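Local atomic coordinates of Sso-CP2 metallo-carboxypetidase (PDB entry 4MMO), a protein that binds zinc and, as a member of the M20 peptidase family, probably acts as a metallo-carboxypeptidase that removes residues from the C-termini of peptides. Residues A[171-176]-A[367-372]. Numbering follows the deposited sequence.
Sequences GRPQIV and YGTEPQ
P173 packs closely in the buried part of this contact, its ring sliding past the inner part of the Y367 side chain. Its CG lies 3.7 Å from CD2 of the Y367 ring, which it meets obliquely, and its CD is 3.6 Å from the T369 methyl, CG2. A compact apolar ring suits this buried place, and having no N-H of its own it leaves no donor to satisfy. The same apolar patch continues through P371 and I175, which lie side by side pointing the same way, against A363 and M359 of helix 354-367. Here a two-stranded parallel sheet, 174-176 with 372-374, begins: Q372 N donates to P173 O (3.0 Å), and Q372 O accepts from I175 N in its carbonyl plane (2.8 Å, N-H...O 172°), so Q372 is gripped through both of its backbone polar groups. The pair lies within the M20 peptidase region, with the Q174 side chain about 13 Å from the bound zinc. Toward solvent the contact turns polar but stays close where the Q372 chain bends at chi2 (-59°), laying its amide over one face of the R172 guanidinium, the planes 18° apart, while NE2 donates to E370 O (3.0 Å). An alanine in place of Q372 would lose the stack and this side-chain hydrogen bond and would probably leave R172 less firmly oriented, although D168 and D249 hold its NH2 by salt bridges. The packing loosens at exposed E370, whose carboxylate turns away to K364.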
ATOM      1  N   GLY A 171      30.457  21.448   3.226  1.00 59.51           N
ATOM      2  CA  GLY A 171      30.351  22.776   2.647  1.00 50.91           C
ATOM      3  C   GLY A 171      31.230  22.973   1.425  1.00 52.17           C
ATOM      4  O   GLY A 171      31.443  24.100   0.980  1.00 44.70           O
ATOM      5  N   ARG A 172      31.739  21.875   0.879  1.00 42.91           N
ATOM      6  CA  ARG A 172      32.562  21.925  -0.321  1.00 51.04           C
ATOM      7  C   ARG A 172      31.684  21.824  -1.560  1.00 48.38           C
ATOM      8  O   ARG A 172      30.717  21.063  -1.571  1.00 37.30           O
ATOM      9  CB  ARG A 172      33.566  20.778  -0.313  1.00 56.56           C
ATOM     10  CG  ARG A 172      34.560  20.845   0.832  1.00 61.75           C
ATOM     11  CD  ARG A 172      35.222  19.504   1.081  1.00 68.57           C
ATOM     12  NE  ARG A 172      34.250  18.494   1.488  1.00 75.08           N
ATOM     13  CZ  ARG A 172      34.564  17.270   1.895  1.00 83.31           C
ATOM     14  NH1 ARG A 172      35.832  16.885   1.956  1.00 88.08           N
ATOM     15  NH2 ARG A 172      33.603  16.425   2.243  1.00 71.15           N
ATOM     16  N   PRO A 173      32.014  22.588  -2.616  1.00 53.11           N
ATOM     17  CA  PRO A 173      31.227  22.462  -3.847  1.00 42.20           C
ATOM     18  C   PRO A 173      31.371  21.073  -4.461  1.00 46.72           C
ATOM     19  O   PRO A 173      32.407  20.430  -4.275  1.00 50.92           O
ATOM     20  CB  PRO A 173      31.833  23.527  -4.764  1.00 37.46           C
ATOM     21  CG  PRO A 173      33.221  23.739  -4.243  1.00 50.21           C
ATOM     22  CD  PRO A 173      33.127  23.542  -2.763  1.00 50.48           C
ATOM     23  N   GLN A 174      30.341  20.621  -5.175  1.00 41.28           N
ATOM     24  CA  GLN A 174      30.339  19.289  -5.773  1.00 43.06           C
ATOM     25  C   GLN A 174      30.321  19.338  -7.296  1.00 43.91           C
ATOM     26  O   GLN A 174      29.627  20.157  -7.899  1.00 48.62           O
ATOM     27  CB  GLN A 174      29.147  18.481  -5.261  1.00 38.26           C
ATOM     28  CG  GLN A 174      29.235  18.154  -3.781  1.00 43.53           C
ATOM     29  CD  GLN A 174      28.072  17.324  -3.300  1.00 57.08           C
ATOM     30  OE1 GLN A 174      28.254  16.222  -2.785  1.00 76.66           O
ATOM     31  NE2 GLN A 174      26.862  17.852  -3.456  1.00 54.49           N
ATOM     32  N   ILE A 175      31.107  18.454  -7.901  1.00 33.45           N
ATOM     33  CA  ILE A 175      31.185  18.319  -9.348  1.00 34.39           C
ATOM     34  C   ILE A 175      30.735  16.906  -9.681  1.00 35.09           C
ATOM     35  O   ILE A 175      31.308  15.933  -9.188  1.00 44.78           O
ATOM     36  CB  ILE A 175      32.627  18.516  -9.871  1.00 37.62           C
ATOM     37  CG1 ILE A 175      33.249  19.803  -9.315  1.00 38.24           C
ATOM     38  CG2 ILE A 175      32.652  18.516 -11.394  1.00 30.68           C
ATOM     39  CD1 ILE A 175      32.570  21.070  -9.746  1.00 46.98           C
ATOM     40  N   VAL A 176      29.707  16.796 -10.515  1.00 48.93           N
ATOM     41  CA  VAL A 176      29.091  15.507 -10.799  1.00 45.07           C
ATOM     42  C   VAL A 176      29.146  15.201 -12.293  1.00 38.86           C
ATOM     43  O   VAL A 176      28.626  15.956 -13.116  1.00 37.27           O
ATOM     44  CB  VAL A 176      27.645  15.487 -10.295  1.00 38.19           C
ATOM     45  CG1 VAL A 176      27.050  14.093 -10.421  1.00 37.69           C
ATOM     46  CG2 VAL A 176      27.596  15.961  -8.838  1.00 34.07           C
ATOM     47  N   TYR A 367      35.172  29.196  -3.644  1.00 41.21           N
ATOM     48  CA  TYR A 367      34.836  28.626  -2.342  1.00 58.78           C
ATOM     49  C   TYR A 367      36.066  28.406  -1.469  1.00 65.10           C
ATOM     50  O   TYR A 367      35.953  28.289  -0.250  1.00 57.11           O
ATOM     51  CB  TYR A 367      34.061  27.317  -2.518  1.00 50.54           C
ATOM     52  CG  TYR A 367      32.696  27.523  -3.132  1.00 54.59           C
ATOM     53  CD1 TYR A 367      31.614  27.906  -2.349  1.00 47.98           C
ATOM     54  CD2 TYR A 367      32.491  27.354  -4.496  1.00 34.47           C
ATOM     55  CE1 TYR A 367      30.363  28.105  -2.905  1.00 45.63           C
ATOM     56  CE2 TYR A 367      31.244  27.552  -5.061  1.00 49.09           C
ATOM     57  CZ  TYR A 367      30.183  27.928  -4.260  1.00 49.96           C
ATOM     58  OH  TYR A 367      28.938  28.124  -4.816  1.00 42.27           O
ATOM     59  N   GLY A 368      37.235  28.348  -2.095  1.00 55.96           N
ATOM     60  CA  GLY A 368      38.486  28.269  -1.361  1.00 53.44           C
ATOM     61  C   GLY A 368      38.725  26.931  -0.690  1.00 54.54           C
ATOM     62  O   GLY A 368      39.540  26.830   0.225  1.00 56.26           O
ATOM     63  N   THR A 369      38.011  25.903  -1.139  1.00 55.55           N
ATOM     64  CA  THR A 369      38.241  24.543  -0.661  1.00 45.46           C
ATOM     65  C   THR A 369      38.347  23.594  -1.849  1.00 46.68           C
ATOM     66  O   THR A 369      38.210  24.011  -2.996  1.00 55.78           O
ATOM     67  CB  THR A 369      37.129  24.072   0.292  1.00 74.93           C
ATOM     68  OG1 THR A 369      37.422  22.746   0.750  1.00 94.64           O
ATOM     69  CG2 THR A 369      35.771  24.086  -0.403  1.00 68.26           C
ATOM     70  N   GLU A 370      38.596  22.319  -1.572  1.00 52.18           N
ATOM     71  CA  GLU A 370      38.775  21.336  -2.632  1.00 60.75           C
ATOM     72  C   GLU A 370      37.420  20.819  -3.117  1.00 54.73           C
ATOM     73  O   GLU A 370      36.674  20.227  -2.339  1.00 50.28           O
ATOM     74  CB  GLU A 370      39.624  20.167  -2.126  1.00 65.89           C
ATOM     75  CG  GLU A 370      40.225  19.314  -3.235  1.00 86.56           C
ATOM     76  CD  GLU A 370      41.256  20.067  -4.060  1.00105.29           C
ATOM     77  OE1 GLU A 370      41.959  20.934  -3.495  1.00 98.86           O
ATOM     78  OE2 GLU A 370      41.357  19.797  -5.274  1.00110.56           O
ATOM     79  N   PRO A 371      37.090  21.042  -4.402  1.00 42.95           N
ATOM     80  CA  PRO A 371      35.823  20.514  -4.925  1.00 45.47           C
ATOM     81  C   PRO A 371      35.759  18.992  -4.885  1.00 52.11           C
ATOM     82  O   PRO A 371      36.738  18.328  -5.217  1.00 57.08           O
ATOM     83  CB  PRO A 371      35.814  20.992  -6.381  1.00 43.44           C
ATOM     84  CG  PRO A 371      36.729  22.161  -6.410  1.00 57.73           C
ATOM     85  CD  PRO A 371      37.795  21.858  -5.408  1.00 47.84           C
ATOM     86  N   GLN A 372      34.612  18.452  -4.486  1.00 50.82           N
ATOM     87  CA  GLN A 372      34.419  17.010  -4.440  1.00 40.10           C
ATOM     88  C   GLN A 372      33.820  16.521  -5.755  1.00 40.79           C
ATOM     89  O   GLN A 372      32.742  16.950  -6.158  1.00 46.74           O
ATOM     90  CB  GLN A 372      33.526  16.638  -3.259  1.00 42.13           C
ATOM     91  CG  GLN A 372      34.090  17.082  -1.916  1.00 55.18           C
ATOM     92  CD  GLN A 372      35.460  16.491  -1.641  1.00 67.77           C
ATOM     93  OE1 GLN A 372      35.606  15.274  -1.504  1.00 57.20           O
ATOM     94  NE2 GLN A 372      36.478  17.348  -1.578  1.00 56.55           N
TER